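Local coordinates for peroxisomal membrane protein LPX1 (Saccharomyces cerevisiae, PDB 2Y6U) that hydrolyses acyl esters, with acyl esterase, lipase and phospholipase A activity, as an alpha/beta hydrolase of peroxisomes, at residues R52-V56 and L129-H135; M63-V67 and N234-E239; Y70-R74 and H228-L232; D99-R105 and R254-E258; A118-L122 and A153-Q158. All coordinates share one frame; numbering follows the deposited sequence.

From the N terminus, contact 1 comes first: strand 51-58 is met by the loop ahead of strand 137-144, and the loop so closed crosses those of the other four. Contacts 2 and 3 follow, both joining the connection after strand 51-58 to helix 229-239; contact 3 lies within contact 2, and Val67 touches Ile231 between them. Contact 4 ties helix 98-103 to the strand 253-255 region and crosses both, meeting contact 2 through the Lys65-Asp99 salt bridge. Contact 5, which pairs helices 114-125 and 146-157, is enclosed by contacts 2, 3 and 4. Its Val121 packs on Val56, linking it to contact 1 and the central sheet.

Contact 1: R52-V56 and L129-H135; sequences RLNLV and LGSIDSH
Arg52 and Asn54, on one face of a central strand, face a loop that curls past it, with Arg52 CA 6.6 Å from Ser134 CA and Asn54 CA 7.6 Å from Leu129 CA. The strand belongs to the central sheet of the alpha/beta hydrolase fold: strand 51-58 lies between parallel strands 84-92 and 137-144, and residues 129-135 belong to the crossover that returns from helix 114-125 to strand 137-144. Leu129 packs its two methyls against the strand, CD2 lying 3.6 Å from Asn54 CG and CD1 4.1 Å from Val56 CG2. Nearer the surface, Arg52 bends at chi2 and chi3 to bring its guanidinium to the backbone carbonyls of the loop; the NH2 approach to Asp133 O is modelled too short to be trusted, and the placing of His135 O over one face of the group is equally uncertain. Ser134 O, buried without a polar partner, rests 3.6 Å from Arg52 CB. The Asn54 amide is anchored at both ends. Its ND2 bonds to Asn139 on the neighbouring strand, while a water donates to Asn54 OD1 at 2.6 Å and accepts from Ser134 OG, also at 2.6 Å.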
# COMPACT_ATOMS: atom_id res chain seq x y z
N ARG A 52 -17.21 16.31 -8.17
CA ARG A 52 -17.51 15.84 -6.89
C ARG A 52 -16.26 16.04 -5.99
O ARG A 52 -15.19 15.56 -6.31
CB ARG A 52 -17.76 14.33 -6.94
CG ARG A 52 -19.17 13.83 -7.18
CD ARG A 52 -19.46 13.75 -8.60
NE ARG A 52 -20.07 12.48 -9.02
CZ ARG A 52 -20.68 12.29 -10.20
NH1 ARG A 52 -20.80 13.30 -11.09
NH2 ARG A 52 -21.17 11.08 -10.51
N LEU A 53 -16.45 16.64 -4.82
CA LEU A 53 -15.37 16.73 -3.84
C LEU A 53 -15.62 15.72 -2.76
O LEU A 53 -16.72 15.64 -2.19
CB LEU A 53 -15.23 18.11 -3.19
CG LEU A 53 -14.86 19.29 -4.09
CD1 LEU A 53 -15.04 20.58 -3.33
CD2 LEU A 53 -13.43 19.19 -4.59
N ASN A 54 -14.61 14.93 -2.49
CA ASN A 54 -14.66 13.97 -1.42
C ASN A 54 -13.59 14.35 -0.38
O ASN A 54 -12.46 14.64 -0.76
CB ASN A 54 -14.36 12.54 -1.94
CG ASN A 54 -15.35 12.09 -2.98
OD1 ASN A 54 -16.55 12.20 -2.72
ND2 ASN A 54 -14.90 11.70 -4.17
N LEU A 55 -13.96 14.34 0.87
CA LEU A 55 -13.11 14.71 1.95
C LEU A 55 -12.94 13.62 2.94
O LEU A 55 -13.92 13.00 3.34
CB LEU A 55 -13.69 15.94 2.66
CG LEU A 55 -13.51 17.30 2.08
CD1 LEU A 55 -13.70 17.49 0.67
CD2 LEU A 55 -14.41 18.38 2.88
N VAL A 56 -11.70 13.40 3.38
CA VAL A 56 -11.42 12.34 4.32
C VAL A 56 -10.67 12.96 5.51
O VAL A 56 -9.70 13.59 5.32
CB VAL A 56 -10.57 11.24 3.71
CG1 VAL A 56 -10.24 10.16 4.77
CG2 VAL A 56 -11.30 10.62 2.44
N LEU A 129 -14.58 5.63 -2.30
CA LEU A 129 -14.42 6.64 -3.35
C LEU A 129 -14.19 6.06 -4.65
O LEU A 129 -14.06 6.75 -5.66
CB LEU A 129 -13.32 7.60 -2.90
CG LEU A 129 -13.36 8.24 -1.55
CD1 LEU A 129 -12.25 9.29 -1.31
CD2 LEU A 129 -14.79 8.93 -1.26
N GLY A 130 -14.25 4.75 -4.75
CA GLY A 130 -13.87 4.04 -5.98
C GLY A 130 -14.94 3.67 -7.03
O GLY A 130 -14.62 3.20 -8.11
N SER A 131 -16.20 4.02 -6.77
CA SER A 131 -17.28 3.70 -7.72
C SER A 131 -17.16 4.60 -8.94
O SER A 131 -16.71 5.75 -8.84
CB SER A 131 -18.68 3.89 -7.08
OG SER A 131 -19.74 3.63 -8.00
N ILE A 132 -17.63 4.09 -10.04
CA ILE A 132 -17.69 4.77 -11.32
C ILE A 132 -18.63 5.99 -11.18
O ILE A 132 -18.57 6.97 -11.93
CB ILE A 132 -18.12 3.71 -12.34
CG1 ILE A 132 -17.04 2.60 -12.38
CG2 ILE A 132 -18.45 4.30 -13.71
CD1 ILE A 132 -16.91 1.81 -11.02
N ASP A 133 -19.42 5.95 -10.09
CA ASP A 133 -20.29 7.07 -9.75
C ASP A 133 -19.49 8.32 -9.32
O ASP A 133 -19.68 9.39 -9.96
CB ASP A 133 -21.34 6.63 -8.71
CG ASP A 133 -22.37 5.64 -9.29
OD1 ASP A 133 -22.77 5.79 -10.47
OD2 ASP A 133 -22.76 4.72 -8.55
N SER A 134 -18.61 8.18 -8.31
CA SER A 134 -17.74 9.26 -7.74
C SER A 134 -17.05 10.20 -8.83
O SER A 134 -16.62 11.30 -8.48
CB SER A 134 -16.70 8.70 -6.71
OG SER A 134 -17.16 8.52 -5.32
N HIS A 135 -16.99 9.80 -10.11
CA HIS A 135 -16.32 10.55 -11.20
C HIS A 135 -17.17 11.71 -11.85
O HIS A 135 -18.35 11.51 -12.15
CB HIS A 135 -15.93 9.54 -12.32
CG HIS A 135 -15.12 10.14 -13.44
ND1 HIS A 135 -13.77 10.39 -13.33
CD2 HIS A 135 -15.47 10.53 -14.69
CE1 HIS A 135 -13.32 10.93 -14.45
NE2 HIS A 135 -14.34 11.02 -15.30
O HOH W 1 -18.06 10.61 -4.16

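Contact 2: M63-V67 and N234-E239; sequences MSKVV and NIIDFE
Val66 lies over one face of the Phe238 ring, its CB 4.1 Å from the centroid and 24° off the ring normal, a CH-pi contact displaced toward the rim. With CG anti to the backbone N (chi1 171°), the ring of Phe238 reaches out from the helix toward the loop. The two side chains slide past each other in opposite directions. Ser64 and Lys65 approach the same ring obliquely: Ser64 OG comes to 3.2 Å from Phe238 CE2, and the extended Lys65 chain crosses at about a right angle with CE 3.8 Å from Phe238 CE1, before its ammonium goes on to Asp36 and Asp99. One turn back along the helix, Ile235 CG1 meets Val66 CG1 at 3.9 Å and its CD1 touches Val67 CG1.

No direct hydrogen bond spans the segments; waters do the work. Glu239 OE2 accepts from two of them, one also donating to Met63 O and the other 2.6 Å from Ser64 OG, while Glu239 OE1 is held by Met257 N. A third water joins Asn234 ND2 to Val66 O. Ser64 OG additionally accepts from Val66 N at 3.1 Å, an ST turn that fixes the hydroxyl beside the ring.

Helix 229-239 belongs to the long insertion between strands 164-168 and 286-292, where many alpha/beta hydrolases carry a cap. The contact seats that helix on the loop after strand 51-58, which in relatives usually contributes to the oxyanion hole.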
# COMPACT_ATOMS: atom_id res chain seq x y z
N MET A 63 -7.76 11.21 20.20
CA MET A 63 -9.08 11.81 19.90
C MET A 63 -9.91 10.79 19.17
O MET A 63 -9.79 9.59 19.42
CB MET A 63 -8.86 13.15 19.12
CG MET A 63 -8.01 14.09 19.88
SD MET A 63 -8.30 15.79 19.41
CE MET A 63 -6.76 16.55 19.83
N SER A 64 -10.75 11.23 18.23
CA SER A 64 -11.61 10.29 17.45
C SER A 64 -12.18 11.10 16.31
O SER A 64 -12.01 12.29 16.28
CB SER A 64 -12.77 9.76 18.33
OG SER A 64 -13.73 10.80 18.60
N LYS A 65 -13.01 10.46 15.53
CA LYS A 65 -13.66 11.05 14.41
C LYS A 65 -14.65 12.15 14.83
O LYS A 65 -14.95 13.01 14.04
CB LYS A 65 -14.38 9.97 13.66
CG LYS A 65 -15.57 9.41 14.44
CD LYS A 65 -16.27 8.23 13.70
CE LYS A 65 -17.21 7.59 14.71
NZ LYS A 65 -18.00 6.40 14.20
N VAL A 66 -15.08 12.14 16.09
CA VAL A 66 -16.10 13.07 16.53
C VAL A 66 -15.64 14.54 16.48
O VAL A 66 -16.49 15.47 16.37
CB VAL A 66 -16.64 12.75 17.96
CG1 VAL A 66 -15.74 13.32 19.13
CG2 VAL A 66 -18.08 13.25 18.06
N VAL A 67 -14.33 14.76 16.54
CA VAL A 67 -13.79 16.12 16.57
C VAL A 67 -14.03 16.88 15.27
O VAL A 67 -13.95 18.12 15.24
CB VAL A 67 -12.27 16.16 16.89
CG1 VAL A 67 -12.02 15.48 18.29
CG2 VAL A 67 -11.40 15.57 15.76
N ASN A 234 -19.41 17.44 22.25
CA ASN A 234 -19.42 16.25 21.36
C ASN A 234 -18.43 15.17 21.81
O ASN A 234 -18.77 13.98 21.78
CB ASN A 234 -19.04 16.62 19.96
CG ASN A 234 -20.07 17.45 19.31
OD1 ASN A 234 -21.25 17.51 19.77
ND2 ASN A 234 -19.64 18.12 18.20
N ILE A 235 -17.23 15.60 22.26
CA ILE A 235 -16.22 14.68 22.79
C ILE A 235 -16.78 13.97 24.03
O ILE A 235 -16.68 12.75 24.16
CB ILE A 235 -14.88 15.38 23.09
CG1 ILE A 235 -14.17 15.76 21.78
CG2 ILE A 235 -14.00 14.48 23.96
CD1 ILE A 235 -12.99 16.79 21.95
N ILE A 236 -17.35 14.75 24.94
CA ILE A 236 -17.87 14.21 26.18
C ILE A 236 -18.93 13.16 25.93
O ILE A 236 -18.90 12.06 26.51
CB ILE A 236 -18.38 15.35 27.11
CG1 ILE A 236 -17.18 16.15 27.66
CG2 ILE A 236 -19.29 14.77 28.24
CD1 ILE A 236 -17.51 17.64 28.23
N ASP A 237 -19.86 13.46 25.04
CA ASP A 237 -20.96 12.57 24.74
C ASP A 237 -20.51 11.33 23.96
O ASP A 237 -21.10 10.22 24.13
CB ASP A 237 -22.07 13.32 23.97
CG ASP A 237 -22.82 14.35 24.87
OD1 ASP A 237 -22.89 14.11 26.08
OD2 ASP A 237 -23.30 15.40 24.37
N PHE A 238 -19.52 11.49 23.10
CA PHE A 238 -19.08 10.37 22.21
C PHE A 238 -18.24 9.34 23.00
O PHE A 238 -18.35 8.13 22.81
CB PHE A 238 -18.29 10.91 21.07
CG PHE A 238 -17.62 9.85 20.22
CD1 PHE A 238 -18.30 9.25 19.19
CD2 PHE A 238 -16.30 9.50 20.45
CE1 PHE A 238 -17.68 8.28 18.42
CE2 PHE A 238 -15.69 8.57 19.72
CZ PHE A 238 -16.36 7.95 18.69
N GLU A 239 -17.42 9.85 23.91
CA GLU A 239 -16.50 9.00 24.69
C GLU A 239 -17.20 8.24 25.79
O GLU A 239 -16.67 7.25 26.27
CB GLU A 239 -15.34 9.85 25.28
CG GLU A 239 -14.29 10.40 24.29
CD GLU A 239 -13.44 9.26 23.63
OE1 GLU A 239 -13.39 8.14 24.25
OE2 GLU A 239 -12.77 9.51 22.56
O HOH W 2 -11.30 7.81 21.05
O HOH W 3 -13.43 11.62 21.06
O HOH W 4 -17.29 18.07 16.66

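Contact 3: Y70-R74 and H228-L232; sequences YYLPR and HSQIL
Tyr70 reaches from the connection after strand 51-58 to the N-terminal turn of helix 229-239, in the cap insertion of this alpha/beta hydrolase. Its CG is anti to the backbone N (chi1 177°), which carries the ring across to the helix. At the root, CB packs on Ile231 CG1 at 3.5 Å, and farther along CD1 brushes the Ile231 CD1 methyl at 4.1 Å. The opposite edge of the ring, CD2 and CE2, meets the Gln230 amide: NE2 lies near the ring plane, 3.7 Å from Tyr70 CE2, with the amide turned steeply against the ring. Tyr70 CE2 also stands over one face of the His228 imidazole, 3.6 Å from His228 CE1, the two ring planes making an oblique 48°. Last comes the phenol oxygen, 3.3 Å from His228 NE2 and hydrogen-bonded to Asp331, in the first turn of helix 330-347.

Neighbours hold both partners in place. His228 sits at the N-cap, and its ND1 accepts from Gln230 N at 3.2 Å in the plane of the imidazole, fixing the rotation of the ring that Tyr70 leans on. Tyr71, whose hydroxyl is bound by Asn326 O, offers its edge to Ile231 CD1. On the side of the Tyr70 ring away from His228, Arg74 lays its guanidinium over the phenol, NH1 3.6 Å above the ring centre. That same NH1 donates to Tyr70 O at 2.9 Å, in the carbonyl plane and on a lone pair, with an N-H...O angle of 146°.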
# COMPACT_ATOMS: atom_id res chain seq x y z
N TYR A 70 -18.35 19.07 14.14
CA TYR A 70 -18.59 20.47 14.10
C TYR A 70 -18.28 21.06 12.68
O TYR A 70 -18.82 22.07 12.29
CB TYR A 70 -17.71 21.14 15.19
CG TYR A 70 -17.80 22.61 15.20
CD1 TYR A 70 -16.95 23.40 14.44
CD2 TYR A 70 -18.75 23.24 16.01
CE1 TYR A 70 -17.04 24.77 14.46
CE2 TYR A 70 -18.84 24.67 16.09
CZ TYR A 70 -17.98 25.44 15.30
OH TYR A 70 -18.16 26.78 15.34
N TYR A 71 -17.32 20.46 11.99
CA TYR A 71 -16.92 20.97 10.68
C TYR A 71 -17.95 20.75 9.58
O TYR A 71 -18.05 21.55 8.61
CB TYR A 71 -15.64 20.28 10.21
CG TYR A 71 -14.36 20.72 10.94
CD1 TYR A 71 -14.26 20.68 12.35
CD2 TYR A 71 -13.23 21.12 10.21
CE1 TYR A 71 -13.05 21.09 13.03
CE2 TYR A 71 -12.05 21.47 10.86
CZ TYR A 71 -11.97 21.48 12.26
OH TYR A 71 -10.77 21.85 12.88
N LEU A 72 -18.71 19.67 9.71
CA LEU A 72 -19.58 19.25 8.59
C LEU A 72 -20.53 20.30 8.04
O LEU A 72 -20.57 20.46 6.86
CB LEU A 72 -20.39 17.97 8.97
CG LEU A 72 -19.52 16.79 9.28
CD1 LEU A 72 -20.40 15.62 9.93
CD2 LEU A 72 -18.71 16.32 8.00
N PRO A 73 -21.29 21.03 8.87
CA PRO A 73 -22.16 22.01 8.25
C PRO A 73 -21.42 23.26 7.78
O PRO A 73 -22.01 24.07 7.11
CB PRO A 73 -23.20 22.32 9.33
CG PRO A 73 -22.68 21.70 10.57
CD PRO A 73 -21.50 20.92 10.32
N ARG A 74 -20.12 23.39 8.10
CA ARG A 74 -19.41 24.64 7.87
C ARG A 74 -18.44 24.55 6.67
O ARG A 74 -17.92 25.57 6.20
CB ARG A 74 -18.65 24.97 9.13
CG ARG A 74 -19.54 25.48 10.18
CD ARG A 74 -18.85 25.44 11.53
NE ARG A 74 -19.75 26.02 12.51
CZ ARG A 74 -20.68 25.36 13.19
NH1 ARG A 74 -20.85 24.03 13.06
NH2 ARG A 74 -21.43 26.02 14.02
N HIS A 228 -13.36 24.27 21.69
CA HIS A 228 -14.67 24.92 21.41
C HIS A 228 -15.78 24.21 22.18
O HIS A 228 -15.87 22.98 22.11
CB HIS A 228 -14.94 24.83 19.90
CG HIS A 228 -16.10 25.65 19.44
ND1 HIS A 228 -17.41 25.34 19.73
CD2 HIS A 228 -16.14 26.77 18.67
CE1 HIS A 228 -18.20 26.26 19.21
NE2 HIS A 228 -17.46 27.12 18.53
N SER A 229 -16.62 24.96 22.89
CA SER A 229 -17.61 24.32 23.77
C SER A 229 -18.46 23.21 23.06
O SER A 229 -18.80 22.22 23.70
CB SER A 229 -18.49 25.37 24.45
OG SER A 229 -19.07 26.14 23.43
N GLN A 230 -18.80 23.38 21.77
CA GLN A 230 -19.60 22.38 21.09
C GLN A 230 -18.77 21.14 20.84
O GLN A 230 -19.31 20.04 20.93
CB GLN A 230 -20.22 22.87 19.75
CG GLN A 230 -21.08 24.10 19.91
CD GLN A 230 -21.78 24.62 18.61
OE1 GLN A 230 -22.09 25.82 18.51
NE2 GLN A 230 -22.04 23.73 17.66
N ILE A 231 -17.49 21.29 20.50
CA ILE A 231 -16.65 20.13 20.25
C ILE A 231 -16.35 19.36 21.54
O ILE A 231 -16.43 18.15 21.59
CB ILE A 231 -15.34 20.53 19.48
CG1 ILE A 231 -15.73 21.15 18.12
CG2 ILE A 231 -14.39 19.37 19.24
CD1 ILE A 231 -14.50 21.62 17.25
N LEU A 232 -16.10 20.08 22.59
CA LEU A 232 -15.95 19.48 23.92
C LEU A 232 -17.20 18.68 24.33
O LEU A 232 -17.09 17.51 24.75
CB LEU A 232 -15.62 20.58 24.92
CG LEU A 232 -15.38 20.15 26.36
CD1 LEU A 232 -14.31 19.02 26.37
CD2 LEU A 232 -14.97 21.43 27.18

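Contact 4: D99-R105 and R254-E258; sequences DSAVRNR and RTKME
Arg105 and Lys256 carry this contact between helix 98-103 and the chain leaving strand 253-255. The Arg105 guanidinium reads two successive backbone carbonyls with its two terminal nitrogens. NH1 donates to Lys256 O at 2.8 Å and nearly straight (166°), with the oxygen in the guanidinium plane; NH2 donates to Thr255 O at 3.2 Å on a more bent path, from above that carbonyl's plane. Lys256 answers in the other direction: its extended chain runs past the helix, CG lying 3.6 Å from Val102 CG2, to form a salt bridge from NZ to Asp99 OD1 at 2.6 Å on the syn side of the carboxylate.

Around this first shell, the guanidinium is sandwiched. Val102 CG2 lies above one face toward the rim, and Arg254 covers the other, its NH2 3.7 Å from Arg105 NE with the two guanidinium planes only 9° apart. Glu258, modelled in two conformers, offers in one of them a long salt bridge to Arg105, OE1 to NH1 3.7 Å. In that conformer a water also ties OE1 to Ala101 O. Farther out, Asp99 OD2 is paired with Lys65, and the ring of Phe238, on helix 229-239, makes a cation-pi contact with the Lys256 ammonium that also bonds Asp99.

Stacking two arginines face to face would cost electrostatic energy; the two carbonyls at the edge of Arg105 probably offset it, with Glu258 a possible, conformer-dependent contributor. Asp99, shared by two lysines, is likely to stay firmly ionised.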
# COMPACT_ATOMS: atom_id res chain seq x y z
N ASP A 99 -14.90 4.35 18.09
CA ASP A 99 -15.81 3.21 17.95
C ASP A 99 -15.02 2.04 17.47
O ASP A 99 -15.43 0.88 17.73
CB ASP A 99 -16.98 3.56 17.03
CG ASP A 99 -17.98 4.53 17.67
OD1 ASP A 99 -18.20 4.48 18.90
OD2 ASP A 99 -18.56 5.33 16.93
N SER A 100 -13.87 2.29 16.82
CA SER A 100 -13.07 1.18 16.38
C SER A 100 -12.45 0.47 17.57
O SER A 100 -12.51 -0.75 17.65
CB SER A 100 -11.95 1.66 15.47
OG SER A 100 -12.52 2.14 14.24
N ALA A 101 -12.04 1.26 18.57
CA ALA A 101 -11.50 0.69 19.80
C ALA A 101 -12.50 -0.17 20.51
O ALA A 101 -12.17 -1.21 21.06
CB ALA A 101 -10.97 1.80 20.79
N VAL A 102 -13.75 0.30 20.56
CA VAL A 102 -14.80 -0.48 21.17
C VAL A 102 -14.95 -1.82 20.42
O VAL A 102 -15.03 -2.87 21.07
CB VAL A 102 -16.14 0.36 21.23
CG1 VAL A 102 -17.37 -0.47 21.75
CG2 VAL A 102 -15.91 1.69 22.12
N ARG A 103 -15.00 -1.79 19.10
CA ARG A 103 -15.15 -3.07 18.33
C ARG A 103 -13.98 -4.03 18.61
O ARG A 103 -14.19 -5.23 18.64
CB ARG A 103 -15.10 -2.87 16.83
CG ARG A 103 -16.33 -2.39 16.08
CD ARG A 103 -17.45 -3.31 15.96
NE ARG A 103 -17.37 -4.41 14.99
CZ ARG A 103 -18.48 -5.01 14.50
NH1 ARG A 103 -19.66 -4.52 14.80
NH2 ARG A 103 -18.43 -6.03 13.66
N ASN A 104 -12.78 -3.44 18.78
CA ASN A 104 -11.52 -4.14 18.90
C ASN A 104 -11.14 -4.44 20.39
O ASN A 104 -10.06 -5.00 20.66
CB ASN A 104 -10.43 -3.34 18.25
CG ASN A 104 -10.57 -3.32 16.75
OD1 ASN A 104 -10.98 -4.32 16.19
ND2 ASN A 104 -10.19 -2.23 16.11
N ARG A 105 -12.09 -4.25 21.30
CA ARG A 105 -11.82 -4.57 22.71
C ARG A 105 -11.28 -5.96 22.88
O ARG A 105 -11.88 -6.95 22.47
CB ARG A 105 -13.06 -4.34 23.61
CG ARG A 105 -13.42 -2.84 23.64
CD ARG A 105 -12.62 -1.99 24.69
NE ARG A 105 -13.41 -0.94 25.40
CZ ARG A 105 -13.27 0.40 25.24
NH1 ARG A 105 -12.40 0.91 24.34
NH2 ARG A 105 -14.04 1.23 25.97
N ARG A 254 -16.37 4.79 31.67
CA ARG A 254 -15.10 4.43 31.00
C ARG A 254 -15.17 5.17 29.67
O ARG A 254 -16.28 5.33 29.15
CB ARG A 254 -15.05 2.91 30.80
CG ARG A 254 -13.83 2.33 30.07
CD ARG A 254 -13.74 0.76 30.14
NE ARG A 254 -12.66 0.23 29.27
CZ ARG A 254 -12.27 -1.05 29.21
NH1 ARG A 254 -12.86 -1.99 29.95
NH2 ARG A 254 -11.28 -1.41 28.38
N THR A 255 -14.03 5.63 29.14
CA THR A 255 -14.04 6.25 27.82
C THR A 255 -13.76 5.20 26.72
O THR A 255 -13.16 4.16 26.95
CB THR A 255 -12.95 7.39 27.74
OG1 THR A 255 -11.68 6.87 28.15
CG2 THR A 255 -13.31 8.57 28.71
N LYS A 256 -14.20 5.50 25.50
CA LYS A 256 -13.88 4.67 24.37
C LYS A 256 -12.35 4.63 24.21
O LYS A 256 -11.77 3.56 23.95
CB LYS A 256 -14.59 5.20 23.09
CG LYS A 256 -16.10 5.14 23.22
CD LYS A 256 -16.77 5.47 21.94
CE LYS A 256 -18.31 5.28 22.09
NZ LYS A 256 -18.88 6.08 20.89
N MET A 257 -11.73 5.81 24.25
CA MET A 257 -10.28 5.90 24.28
C MET A 257 -9.66 5.28 25.54
O MET A 257 -9.89 5.78 26.68
CB MET A 257 -9.83 7.33 24.18
CG MET A 257 -8.34 7.51 23.87
SD MET A 257 -8.06 7.00 22.09
CE MET A 257 -6.46 6.12 22.23
N GLU A 258 -8.95 4.18 25.36
CA GLU A 258 -8.26 3.48 26.45
C GLU A 258 -6.96 4.25 26.79
O GLU A 258 -6.20 4.61 25.90
CB GLU A 258 -7.92 2.02 26.03
CG GLU A 258 -9.11 1.03 25.84
CD GLU A 258 -8.81 -0.02 24.80
OE1 GLU A 258 -8.88 0.26 23.55
OE2 GLU A 258 -8.41 -1.10 25.22
O HOH W 5 -9.91 -1.89 22.56

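Contact 5: A118-L122 and A153-Q158; sequences ARDVL and ACDVLQ
Ala118 and Ala153 touch through their CB methyls, 3.7 Å apart, where the two helix backbones come closest, Ala118 CA lying 5.5 Å from Cys154 CA. The segment axes approach to 9.2 Å and cross at -70°, steeply enough that the small side chains meet at one end and longer ones fill the wedge as the helices diverge. Cys154 lies at the heart of this region, its sulfur 3.7 Å from Val121 CG1 and 3.8 Å from Ala118 O. Leu122 closes the wedge: CD1 fits between Leu157 CB and Gln158 CB, 3.7 Å from each, while CD2 lies against Cys154 CB.

In the alpha/beta hydrolase fold helix 146-157 directly follows the nucleophile elbow, here consistent with the GxSxG pattern of Gly143, Ser145 and Gly147. Helix 114-125 packs against the C-terminal half of helix 146-157, and the contact is largely apolar, with no hydrogen bond between the segments.

Toward the dimer partner fewer atoms of the two segments meet, and the second subunit takes over the packing. Arg119 CG rests 3.8 Å from Leu157 CD1, and the bend at chi3 (-91°) takes the guanidinium past that methyl, obliquely, toward the second subunit. NH2 pairs with Asp116, and NH1 donates to Leu157 O of the second subunit, whose own Leu157 packs on this Leu157. Gln158 leaves only its CB with Leu122; its amide turns away, OE1 accepting from Asn160 N.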
# COMPACT_ATOMS: atom_id res chain seq x y z
N ALA A 118 -2.41 4.21 8.22
CA ALA A 118 -2.57 4.73 6.88
C ALA A 118 -3.03 3.70 5.89
O ALA A 118 -3.94 3.99 5.04
CB ALA A 118 -1.27 5.46 6.37
N ARG A 119 -2.52 2.49 5.98
CA ARG A 119 -3.11 1.41 5.20
C ARG A 119 -4.65 1.21 5.46
O ARG A 119 -5.40 0.84 4.51
CB ARG A 119 -2.32 0.07 5.31
CG ARG A 119 -0.92 0.08 4.68
CD ARG A 119 -0.14 -1.24 4.45
NE ARG A 119 0.60 -1.33 5.69
CZ ARG A 119 1.83 -0.95 5.91
NH1 ARG A 119 2.60 -0.50 5.04
NH2 ARG A 119 2.23 -0.94 7.13
N ASP A 120 -5.07 1.37 6.69
CA ASP A 120 -6.50 1.27 7.03
C ASP A 120 -7.33 2.36 6.32
O ASP A 120 -8.40 2.10 5.75
CB ASP A 120 -6.66 1.42 8.54
CG ASP A 120 -6.05 0.21 9.30
OD1 ASP A 120 -5.90 -0.88 8.70
OD2 ASP A 120 -5.69 0.41 10.49
N VAL A 121 -6.76 3.58 6.32
CA VAL A 121 -7.36 4.71 5.69
C VAL A 121 -7.51 4.40 4.24
O VAL A 121 -8.57 4.68 3.62
CB VAL A 121 -6.59 5.98 5.91
CG1 VAL A 121 -7.22 7.15 5.03
CG2 VAL A 121 -6.65 6.42 7.47
N LEU A 122 -6.46 3.91 3.60
CA LEU A 122 -6.53 3.61 2.18
C LEU A 122 -7.58 2.53 1.88
O LEU A 122 -8.28 2.60 0.86
CB LEU A 122 -5.19 3.19 1.63
CG LEU A 122 -4.15 4.37 1.59
CD1 LEU A 122 -2.76 3.74 1.18
CD2 LEU A 122 -4.59 5.45 0.61
N ALA A 153 1.51 9.61 4.59
CA ALA A 153 1.79 8.21 4.33
C ALA A 153 0.82 7.60 3.34
O ALA A 153 1.22 6.78 2.53
CB ALA A 153 1.81 7.38 5.66
N CYS A 154 -0.44 8.04 3.39
CA CYS A 154 -1.40 7.64 2.37
C CYS A 154 -0.92 7.95 0.99
O CYS A 154 -0.99 7.07 0.10
CB CYS A 154 -2.76 8.35 2.54
SG CYS A 154 -3.73 7.60 3.94
N ASP A 155 -0.44 9.13 0.78
CA ASP A 155 0.04 9.50 -0.58
C ASP A 155 1.25 8.72 -0.97
O ASP A 155 1.38 8.30 -2.15
CB ASP A 155 0.28 11.00 -0.69
CG ASP A 155 0.51 11.43 -2.16
OD1 ASP A 155 -0.52 11.42 -2.88
OD2 ASP A 155 1.68 11.63 -2.57
N VAL A 156 2.16 8.43 -0.01
CA VAL A 156 3.32 7.65 -0.28
C VAL A 156 2.96 6.26 -0.78
O VAL A 156 3.53 5.73 -1.75
CB VAL A 156 4.29 7.59 0.95
CG1 VAL A 156 5.39 6.53 0.68
CG2 VAL A 156 4.93 9.06 1.24
N LEU A 157 2.01 5.64 -0.09
CA LEU A 157 1.67 4.28 -0.36
C LEU A 157 0.70 4.14 -1.58
O LEU A 157 0.57 3.07 -2.11
CB LEU A 157 0.94 3.66 0.85
CG LEU A 157 1.90 3.53 2.07
CD1 LEU A 157 1.06 3.03 3.29
CD2 LEU A 157 3.09 2.56 1.72
N GLN A 158 0.00 5.21 -1.91
CA GLN A 158 -1.02 5.20 -2.99
C GLN A 158 -1.12 6.67 -3.52
O GLN A 158 -1.98 7.42 -3.11
CB GLN A 158 -2.31 4.74 -2.40
CG GLN A 158 -3.56 4.76 -3.43
CD GLN A 158 -3.20 4.34 -4.79
OE1 GLN A 158 -2.63 5.13 -5.56
NE2 GLN A 158 -3.48 3.06 -5.13